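Local coordinates for oligogalacturonate lyase (Yersinia enterocolitica subsp. enterocolitica, PDB 3PE7), which cleaves oligogalacturonates by beta-elimination, probably in the cytoplasm, with a seven-bladed beta-propeller that binds a manganese ion probably needed for activity, at residues 9-14 / 68-73; 214-219 / 232-237; 237-242 / 255-260. All coordinates share one frame; numbering follows the deposited sequence.

Contact 1: 9-14 / 68-73; sequences LTFDTY and NTQVAT
Leu9 and Phe11 meet Gln70 where the chain passes between two blades of the seven-bladed beta-propeller. Strand 6-8 is the outermost strand of the sheet that also holds 71-74, and 12-15 is the outermost strand of a sheet that pairs N-terminal strands 12-15 and 22-25 with the C-terminal strands 357-358, 364-369 and 376-381. The few residues between them therefore cross from one blade to the next, and Gln70, in the turn before strand 71-74, makes most of the contact between 9-14 and 68-73.

Two hydrogen bonds tie Gln70 to Leu9, one from its backbone and one from its side chain. The amide N of Leu9 donates to Gln70 O at 2.8 Å and almost in line with that carbonyl. In return Gln70 NE2 donates to Leu9 O at 3.0 Å, approaching in the carbonyl plane while Leu9 O lies close to the plane of the Gln70 amide. Residue 9 thus has both its backbone N and its O engaged by a single residue, and the second bond fixes the rotation of the carboxamide.

Apolar packing is divided between Phe11 and Leu9. Leu9 CD1 reaches Ala72 CB at 4.2 Å, and the same leucine also packs on Pro28, Phe56 and Leu65. Leu65 and Leu26 touch Phe11 as well.

The remaining interaction is a stack of flat groups. The Gln70 side chain, extended beyond CG (chi2 -179°), is laid across one face of the Phe11 ring, with amide and ring planes 15° apart. Its carboxamide covers the CG and CD1 part of the ring, where Gln70 OE1 comes within 3.4 Å of Phe11 CD1. Nearer the middle the contact is CH-pi, with Gln70 CG 3.5 Å from the centroid of the Phe11 ring.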
loop_
_atom_site.group_PDB
_atom_site.type_symbol
_atom_site.label_atom_id
_atom_site.label_comp_id
_atom_site.label_asym_id
_atom_site.label_seq_id
_atom_site.Cartn_x
_atom_site.Cartn_y
_atom_site.Cartn_z
ATOM N N LEU A 9 16.296 16.795 -9.538
ATOM C CA LEU A 9 15.237 16.391 -10.446
ATOM C C LEU A 9 14.519 17.603 -10.995
ATOM O O LEU A 9 14.361 18.600 -10.293
ATOM C CB LEU A 9 14.246 15.475 -9.739
ATOM C CG LEU A 9 14.815 14.195 -9.128
ATOM C CD1 LEU A 9 13.672 13.421 -8.520
ATOM C CD2 LEU A 9 15.536 13.365 -10.169
ATOM N N THR A 10 14.060 17.489 -12.233
ATOM C CA THR A 10 13.186 18.494 -12.820
ATOM C C THR A 10 11.729 18.126 -12.565
ATOM O O THR A 10 11.359 16.956 -12.673
ATOM C CB THR A 10 13.435 18.593 -14.342
ATOM O OG1 THR A 10 14.793 18.955 -14.592
ATOM C CG2 THR A 10 12.535 19.619 -14.971
ATOM N N PHE A 11 10.917 19.108 -12.179
ATOM C CA PHE A 11 9.495 18.899 -11.934
ATOM C C PHE A 11 8.772 19.505 -13.127
ATOM O O PHE A 11 8.887 20.723 -13.385
ATOM C CB PHE A 11 9.039 19.629 -10.662
ATOM C CG PHE A 11 9.458 18.977 -9.362
ATOM C CD1 PHE A 11 9.006 19.508 -8.154
ATOM C CD2 PHE A 11 10.268 17.834 -9.339
ATOM C CE1 PHE A 11 9.367 18.950 -6.932
ATOM C CE2 PHE A 11 10.644 17.253 -8.136
ATOM C CZ PHE A 11 10.188 17.800 -6.908
ATOM N N ASP A 12 8.021 18.689 -13.853
ATOM C CA ASP A 12 7.366 19.160 -15.070
ATOM C C ASP A 12 5.856 19.290 -14.877
ATOM O O ASP A 12 5.146 18.290 -14.680
ATOM C CB ASP A 12 7.706 18.249 -16.251
ATOM C CG ASP A 12 9.185 18.299 -16.608
ATOM O OD1 ASP A 12 9.648 19.375 -17.020
ATOM O OD2 ASP A 12 9.882 17.285 -16.483
ATOM N N THR A 13 5.378 20.528 -14.932
ATOM C CA THR A 13 3.989 20.855 -14.599
ATOM C C THR A 13 3.170 21.170 -15.856
ATOM O O THR A 13 3.640 21.882 -16.754
ATOM C CB THR A 13 3.913 22.040 -13.632
ATOM O OG1 THR A 13 4.708 21.764 -12.477
ATOM C CG2 THR A 13 2.472 22.298 -13.187
ATOM N N TYR A 14 1.961 20.618 -15.911
ATOM C CA TYR A 14 1.076 20.727 -17.075
ATOM C C TYR A 14 -0.385 20.594 -16.643
ATOM O O TYR A 14 -0.682 20.509 -15.453
ATOM C CB TYR A 14 1.432 19.652 -18.114
ATOM C CG TYR A 14 1.403 18.238 -17.591
ATOM C CD1 TYR A 14 2.430 17.748 -16.761
ATOM C CD2 TYR A 14 0.360 17.388 -17.913
ATOM C CE1 TYR A 14 2.394 16.460 -16.284
ATOM C CE2 TYR A 14 0.330 16.098 -17.458
ATOM C CZ TYR A 14 1.346 15.641 -16.638
ATOM O OH TYR A 14 1.320 14.351 -16.181
ATOM N N ASN A 68 10.910 20.835 -2.064
ATOM C CA ASN A 68 11.194 22.258 -2.204
ATOM C C ASN A 68 12.458 22.472 -3.024
ATOM O O ASN A 68 12.537 23.350 -3.881
ATOM C CB ASN A 68 11.321 22.898 -0.819
ATOM C CG ASN A 68 9.993 22.963 -0.084
ATOM O OD1 ASN A 68 9.875 22.479 1.038
ATOM N ND2 ASN A 68 8.983 23.528 -0.723
ATOM N N THR A 69 13.435 21.613 -2.791
ATOM C CA THR A 69 14.747 21.783 -3.362
ATOM C C THR A 69 14.869 20.983 -4.672
ATOM O O THR A 69 15.733 21.258 -5.517
ATOM C CB THR A 69 15.751 21.384 -2.271
ATOM O OG1 THR A 69 16.870 22.270 -2.256
ATOM C CG2 THR A 69 16.153 19.974 -2.351
ATOM N N GLN A 70 13.967 20.015 -4.828
ATOM C CA GLN A 70 13.930 19.074 -5.959
ATOM C C GLN A 70 15.160 18.167 -5.999
ATOM O O GLN A 70 15.483 17.612 -7.029
ATOM C CB GLN A 70 13.674 19.791 -7.297
ATOM C CG GLN A 70 12.385 20.603 -7.229
ATOM C CD GLN A 70 12.012 21.340 -8.491
ATOM O OE1 GLN A 70 11.109 22.186 -8.464
ATOM N NE2 GLN A 70 12.691 21.043 -9.601
ATOM N N VAL A 71 15.821 18.000 -4.856
ATOM C CA VAL A 71 16.944 17.076 -4.770
ATOM C C VAL A 71 16.520 15.763 -4.141
ATOM O O VAL A 71 15.848 15.754 -3.110
ATOM C CB VAL A 71 18.146 17.709 -3.996
ATOM C CG1 VAL A 71 19.252 16.670 -3.754
ATOM C CG2 VAL A 71 18.689 18.911 -4.765
ATOM N N ALA A 72 16.893 14.656 -4.794
ATOM C CA ALA A 72 16.665 13.312 -4.266
ATOM C C ALA A 72 17.965 12.759 -3.690
ATOM O O ALA A 72 19.014 12.794 -4.343
ATOM C CB ALA A 72 16.175 12.415 -5.366
ATOM N N THR A 73 17.900 12.245 -2.472
ATOM C CA THR A 73 19.062 11.604 -1.871
ATOM C C THR A 73 18.858 10.088 -1.886
ATOM O O THR A 73 17.821 9.603 -1.444
ATOM C CB THR A 73 19.265 12.094 -0.424
ATOM O OG1 THR A 73 19.416 13.521 -0.428
ATOM C CG2 THR A 73 20.530 11.437 0.209
#

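Contact 2: 214-219 / 232-237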
loop_
_atom_site.group_PDB
_atom_site.type_symbol
_atom_site.label_atom_id
_atom_site.label_comp_id
_atom_site.label_asym_id
_atom_site.label_seq_id
_atom_site.Cartn_x
_atom_site.Cartn_y
_atom_site.Cartn_z
ATOM N N VAL A 214 -12.779 -17.755 -1.425
ATOM C CA VAL A 214 -12.448 -17.676 -0.005
ATOM C C VAL A 214 -13.722 -17.700 0.847
ATOM O O VAL A 214 -14.730 -17.087 0.481
ATOM C CB VAL A 214 -11.540 -16.455 0.338
ATOM C CG1 VAL A 214 -10.184 -16.601 -0.340
ATOM C CG2 VAL A 214 -12.191 -15.116 -0.057
ATOM N N ASP A 215 -13.668 -18.435 1.956
ATOM C CA ASP A 215 -14.747 -18.468 2.950
ATOM C C ASP A 215 -15.173 -17.049 3.372
ATOM O O ASP A 215 -16.357 -16.694 3.332
ATOM C CB ASP A 215 -14.364 -19.352 4.167
ATOM C CG ASP A 215 -13.097 -18.862 4.929
ATOM O OD1 ASP A 215 -12.952 -19.249 6.115
ATOM O OD2 ASP A 215 -12.246 -18.115 4.389
ATOM N N ALA A 216 -14.191 -16.242 3.745
ATOM C CA ALA A 216 -14.403 -14.837 4.066
ATOM C C ALA A 216 -13.075 -14.142 3.916
ATOM O O ALA A 216 -12.033 -14.656 4.338
ATOM C CB ALA A 216 -14.944 -14.666 5.488
ATOM N N ARG A 217 -13.112 -12.973 3.291
ATOM C CA ARG A 217 -11.916 -12.217 3.034
ATOM C C ARG A 217 -11.318 -11.668 4.324
ATOM O O ARG A 217 -10.161 -11.894 4.609
ATOM C CB ARG A 217 -12.242 -11.057 2.103
ATOM C CG ARG A 217 -11.247 -10.838 1.033
ATOM C CD ARG A 217 -10.023 -10.086 1.442
ATOM N NE ARG A 217 -8.946 -10.625 0.652
ATOM C CZ ARG A 217 -7.815 -10.013 0.319
ATOM N NH1 ARG A 217 -7.544 -8.778 0.714
ATOM N NH2 ARG A 217 -6.943 -10.674 -0.418
ATOM N N MET A 218 -12.126 -10.953 5.102
ATOM C CA MET A 218 -11.609 -10.047 6.124
ATOM C C MET A 218 -11.824 -10.582 7.537
ATOM O O MET A 218 -12.925 -10.998 7.896
ATOM C CB MET A 218 -12.277 -8.670 6.007
ATOM C CG MET A 218 -12.026 -7.929 4.695
ATOM S SD MET A 218 -13.209 -6.554 4.501
ATOM C CE MET A 218 -12.556 -5.347 5.604
ATOM N N TRP A 219 -10.753 -10.531 8.321
ATOM C CA TRP A 219 -10.737 -11.036 9.693
ATOM C C TRP A 219 -10.100 -10.037 10.642
ATOM O O TRP A 219 -9.301 -9.184 10.237
ATOM C CB TRP A 219 -9.955 -12.359 9.750
ATOM C CG TRP A 219 -10.638 -13.420 8.943
ATOM C CD1 TRP A 219 -10.625 -13.541 7.582
ATOM C CD2 TRP A 219 -11.480 -14.475 9.433
ATOM N NE1 TRP A 219 -11.382 -14.614 7.198
ATOM C CE2 TRP A 219 -11.919 -15.207 8.311
ATOM C CE3 TRP A 219 -11.888 -14.886 10.719
ATOM C CZ2 TRP A 219 -12.763 -16.326 8.419
ATOM C CZ3 TRP A 219 -12.731 -16.015 10.827
ATOM C CH2 TRP A 219 -13.151 -16.712 9.679
ATOM N N LYS A 232 -17.189 -9.617 8.443
ATOM C CA LYS A 232 -18.567 -9.848 8.023
ATOM C C LYS A 232 -18.732 -11.258 7.480
ATOM O O LYS A 232 -17.750 -11.903 7.101
ATOM C CB LYS A 232 -19.007 -8.821 6.972
ATOM C CG LYS A 232 -18.564 -9.137 5.545
ATOM C CD LYS A 232 -18.923 -8.026 4.586
ATOM C CE LYS A 232 -20.434 -7.912 4.387
ATOM N NZ LYS A 232 -20.753 -6.774 3.438
ATOM N N THR A 233 -19.977 -11.722 7.466
ATOM C CA THR A 233 -20.347 -12.888 6.686
ATOM C C THR A 233 -20.716 -12.398 5.285
ATOM O O THR A 233 -21.593 -11.540 5.127
ATOM C CB THR A 233 -21.522 -13.632 7.319
ATOM O OG1 THR A 233 -21.147 -14.045 8.637
ATOM C CG2 THR A 233 -21.889 -14.862 6.490
ATOM N N HIS A 234 -20.024 -12.930 4.280
ATOM C CA HIS A 234 -20.321 -12.615 2.883
ATOM C C HIS A 234 -21.740 -13.051 2.545
ATOM O O HIS A 234 -22.157 -14.173 2.875
ATOM C CB HIS A 234 -19.370 -13.354 1.937
ATOM C CG HIS A 234 -17.958 -12.848 1.941
ATOM N ND1 HIS A 234 -17.204 -12.743 0.789
ATOM C CD2 HIS A 234 -17.155 -12.438 2.954
ATOM C CE1 HIS A 234 -15.998 -12.293 1.094
ATOM N NE2 HIS A 234 -15.943 -12.100 2.400
ATOM N N ALA A 235 -22.479 -12.166 1.890
ATOM C CA ALA A 235 -23.751 -12.557 1.309
ATOM C C ALA A 235 -23.485 -13.466 0.132
ATOM O O ALA A 235 -22.340 -13.578 -0.354
ATOM C CB ALA A 235 -24.556 -11.338 0.884
ATOM N N GLU A 236 -24.539 -14.132 -0.331
ATOM C CA GLU A 236 -24.412 -15.037 -1.458
ATOM C C GLU A 236 -23.937 -14.274 -2.681
ATOM O O GLU A 236 -24.513 -13.240 -3.037
ATOM C CB GLU A 236 -25.754 -15.728 -1.748
ATOM C CG GLU A 236 -25.624 -16.937 -2.651
ATOM C CD GLU A 236 -24.768 -18.033 -2.044
ATOM O OE1 GLU A 236 -24.069 -18.740 -2.811
ATOM O OE2 GLU A 236 -24.791 -18.190 -0.799
ATOM N N GLY A 237 -22.887 -14.787 -3.315
ATOM C CA GLY A 237 -22.275 -14.133 -4.478
ATOM C C GLY A 237 -21.417 -12.900 -4.190
ATOM O O GLY A 237 -20.969 -12.240 -5.125
HETATM O O HOH W 1 -18.383 -15.503 4.795
HETATM O O HOH W 2 -14.706 -10.281 4.155
HETATM O O HOH W 3 -15.248 -10.890 6.566
#
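His234 turns its imidazole toward the backbone of Ala216 and Arg217, and one direct hydrogen bond joins the two loops. Arg217 N donates to His234 NE2 at 3.1 Å with an N-H...N angle of 172°, although the donor stands 36° out of the ring plane. NE2 thus acts as acceptor, while ND1 is bonded to Glu238 O, which is consistent with a neutral ring protonated on ND1.

Three waters complete the polar seam. One accepts from His234 N and donates to Asp215 O. A second lies 2.8 Å from His234 NE2 and accepts from Met218 N. The third accepts from Lys232 N and donates to Met218 O, so backbone groups too far apart to pair directly are joined through solvent.

Van der Waals contact is light. Ala216 CB lies 4.0 Å from His234 CD2, and Arg217 CB sits at the ring edge, 3.9 Å from NE2 of His234. The Arg217 chain bends away at chi2 (-81°) and chi3, and its guanidinium forms salt bridges with Glu208 and Glu243.

Within 214-219, Trp219 NE1 donates to Ala216 O at 2.9 Å from above the carbonyl plane, while the indole ring stacks on His207. The contact, part direct and part through water, lies at a boundary between propeller blades, joining the entry to strand 218-222 with the connection from strand 229-230 to strand 238-245 of the next blade.

Contact 3: 237-242 / 255-260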
loop_
_atom_site.group_PDB
_atom_site.type_symbol
_atom_site.label_atom_id
_atom_site.label_comp_id
_atom_site.label_asym_id
_atom_site.label_seq_id
_atom_site.Cartn_x
_atom_site.Cartn_y
_atom_site.Cartn_z
ATOM N N GLY A 237 -22.887 -14.787 -3.315
ATOM C CA GLY A 237 -22.275 -14.133 -4.478
ATOM C C GLY A 237 -21.417 -12.900 -4.190
ATOM O O GLY A 237 -20.969 -12.240 -5.125
ATOM N N GLU A 238 -21.192 -12.595 -2.909
ATOM C CA GLU A 238 -20.468 -11.362 -2.511
ATOM C C GLU A 238 -18.969 -11.589 -2.427
ATOM O O GLU A 238 -18.504 -12.572 -1.818
ATOM C CB GLU A 238 -20.981 -10.807 -1.181
ATOM C CG GLU A 238 -20.261 -9.501 -0.755
ATOM C CD GLU A 238 -20.722 -8.916 0.573
ATOM O OE1 GLU A 238 -20.386 -7.731 0.816
ATOM O OE2 GLU A 238 -21.395 -9.613 1.365
ATOM N N SER A 239 -18.229 -10.668 -3.051
ATOM C CA SER A 239 -16.775 -10.587 -2.948
ATOM C C SER A 239 -16.458 -9.313 -2.174
ATOM O O SER A 239 -17.183 -8.321 -2.303
ATOM C CB SER A 239 -16.133 -10.496 -4.340
ATOM O OG SER A 239 -16.277 -11.719 -5.061
ATOM N N CYS A 240 -15.417 -9.368 -1.352
ATOM C CA CYS A 240 -14.949 -8.226 -0.572
ATOM C C CYS A 240 -13.436 -8.096 -0.766
ATOM O O CYS A 240 -12.701 -9.083 -0.678
ATOM C CB CYS A 240 -15.265 -8.417 0.911
ATOM S SG CYS A 240 -17.008 -8.674 1.277
ATOM N N THR A 241 -12.958 -6.883 -1.022
ATOM C CA THR A 241 -11.556 -6.713 -1.367
ATOM C C THR A 241 -11.148 -5.284 -1.029
ATOM O O THR A 241 -12.006 -4.485 -0.580
ATOM C CB THR A 241 -11.325 -7.034 -2.881
ATOM O OG1 THR A 241 -9.919 -7.032 -3.171
ATOM C CG2 THR A 241 -12.074 -6.055 -3.770
ATOM N N HIS A 242 -9.860 -4.977 -1.240
ATOM C CA HIS A 242 -9.330 -3.615 -1.100
ATOM C C HIS A 242 -9.454 -3.065 0.311
ATOM O O HIS A 242 -9.534 -1.846 0.498
ATOM C CB HIS A 242 -10.007 -2.652 -2.091
ATOM C CG HIS A 242 -9.830 -3.043 -3.529
ATOM N ND1 HIS A 242 -10.350 -2.302 -4.569
ATOM C CD2 HIS A 242 -9.176 -4.085 -4.097
ATOM C CE1 HIS A 242 -10.061 -2.896 -5.714
ATOM N NE2 HIS A 242 -9.338 -3.975 -5.455
ATOM N N VAL A 255 -14.211 -2.744 -0.382
ATOM C CA VAL A 255 -15.035 -2.692 -1.579
ATOM C C VAL A 255 -15.815 -4.003 -1.692
ATOM O O VAL A 255 -15.258 -5.089 -1.458
ATOM C CB VAL A 255 -14.173 -2.462 -2.824
ATOM C CG1 VAL A 255 -14.993 -2.608 -4.112
ATOM C CG2 VAL A 255 -13.574 -1.078 -2.772
ATOM N N SER A 256 -17.092 -3.889 -2.029
ATOM C CA SER A 256 -17.971 -5.046 -2.141
ATOM C C SER A 256 -18.618 -5.105 -3.528
ATOM O O SER A 256 -19.015 -4.087 -4.091
ATOM C CB SER A 256 -19.065 -4.966 -1.072
ATOM O OG SER A 256 -20.024 -6.009 -1.240
ATOM N N TYR A 257 -18.757 -6.305 -4.064
ATOM C CA TYR A 257 -19.554 -6.472 -5.278
ATOM C C TYR A 257 -20.169 -7.867 -5.320
ATOM O O TYR A 257 -19.753 -8.750 -4.575
ATOM C CB TYR A 257 -18.723 -6.172 -6.531
ATOM C CG TYR A 257 -17.477 -7.023 -6.713
ATOM C CD1 TYR A 257 -17.506 -8.182 -7.494
ATOM C CD2 TYR A 257 -16.256 -6.647 -6.134
ATOM C CE1 TYR A 257 -16.348 -8.956 -7.678
ATOM C CE2 TYR A 257 -15.101 -7.416 -6.315
ATOM C CZ TYR A 257 -15.156 -8.561 -7.086
ATOM O OH TYR A 257 -14.005 -9.314 -7.267
ATOM N N LEU A 258 -21.160 -8.038 -6.194
ATOM C CA LEU A 258 -21.931 -9.280 -6.276
ATOM C C LEU A 258 -21.794 -9.881 -7.656
ATOM O O LEU A 258 -21.773 -9.158 -8.652
ATOM C CB LEU A 258 -23.408 -9.009 -6.004
ATOM C CG LEU A 258 -23.825 -8.495 -4.631
ATOM C CD1 LEU A 258 -25.314 -8.079 -4.664
ATOM C CD2 LEU A 258 -23.559 -9.565 -3.569
ATOM N N LYS A 259 -21.697 -11.207 -7.713
ATOM C CA LYS A 259 -21.738 -11.884 -8.999
ATOM C C LYS A 259 -23.047 -11.504 -9.704
ATOM O O LYS A 259 -24.090 -11.406 -9.070
ATOM C CB LYS A 259 -21.620 -13.398 -8.802
ATOM C CG LYS A 259 -21.467 -14.196 -10.105
ATOM C CD LYS A 259 -20.656 -15.466 -9.874
ATOM C CE LYS A 259 -20.654 -16.370 -11.114
ATOM N NZ LYS A 259 -21.941 -17.138 -11.251
ATOM N N GLY A 260 -22.970 -11.254 -11.009
ATOM C CA GLY A 260 -24.154 -10.914 -11.794
ATOM C C GLY A 260 -24.350 -9.430 -12.043
ATOM O O GLY A 260 -25.252 -9.034 -12.772
#
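Glu238 and Ser256 add a side-chain hydrogen bond to a backbone ladder that already joins their strands. Ser256 OG donates to Glu238 OE1 at 2.7 Å, on the anti side of the carboxylate. Glu238 CG stands anti to the backbone N (chi1 -179°), and the extended chain beyond it brings the carboxylate to Ser256. OE1 also takes the salt bridge from Lys232 NZ, and OE2 accepts from Ala235 N, so both oxygens are engaged.

The backbone groups of Ser239 and Tyr257 satisfy each other, Ser239 N to Tyr257 O at 2.9 Å and Tyr257 N to Ser239 O at 3.1 Å. Thr241 and Val255 form the next such reciprocal pair. Beyond the strand, Lys259 N donates to Gly237 O at 2.9 Å.

On the face bearing Ser239 and Tyr257, Ser239 CB lies over the tyrosine ring, 3.7 Å from its centroid, as a CH-pi contact, while Ser239 OG bonds to His211 ND1. Thr241 CG2 meets the edge of the Tyr257 ring.

His242 CB and ND1 pack on Val255 CG2, about 8 Å from the manganese ion held by His287, Gln350, His353 and His355. These pairings belong to an antiparallel beta hairpin, the first two strands of a four-stranded propeller blade.

Along the chain the three contacts follow in series, contact 1 first. Its centre is about 45 Å from that of contact 2 and about 40 Å from that of contact 3, on the other side of the chain's centre. The centres of contacts 2 and 3 are about 9 Å apart, and the two touch and share Gly237, the last residue before strand 238-245. There, packing of His234 NE2 on Cys240 SG (3.8 Å) and of Glu236 O on Leu258 CD2 (3.8 Å) joins connection to blade. Contacts 1 and 2 thus both lie where the chain passes between neighbouring blades, whereas contact 3 is internal to one blade whose first strand runs inward toward the manganese site.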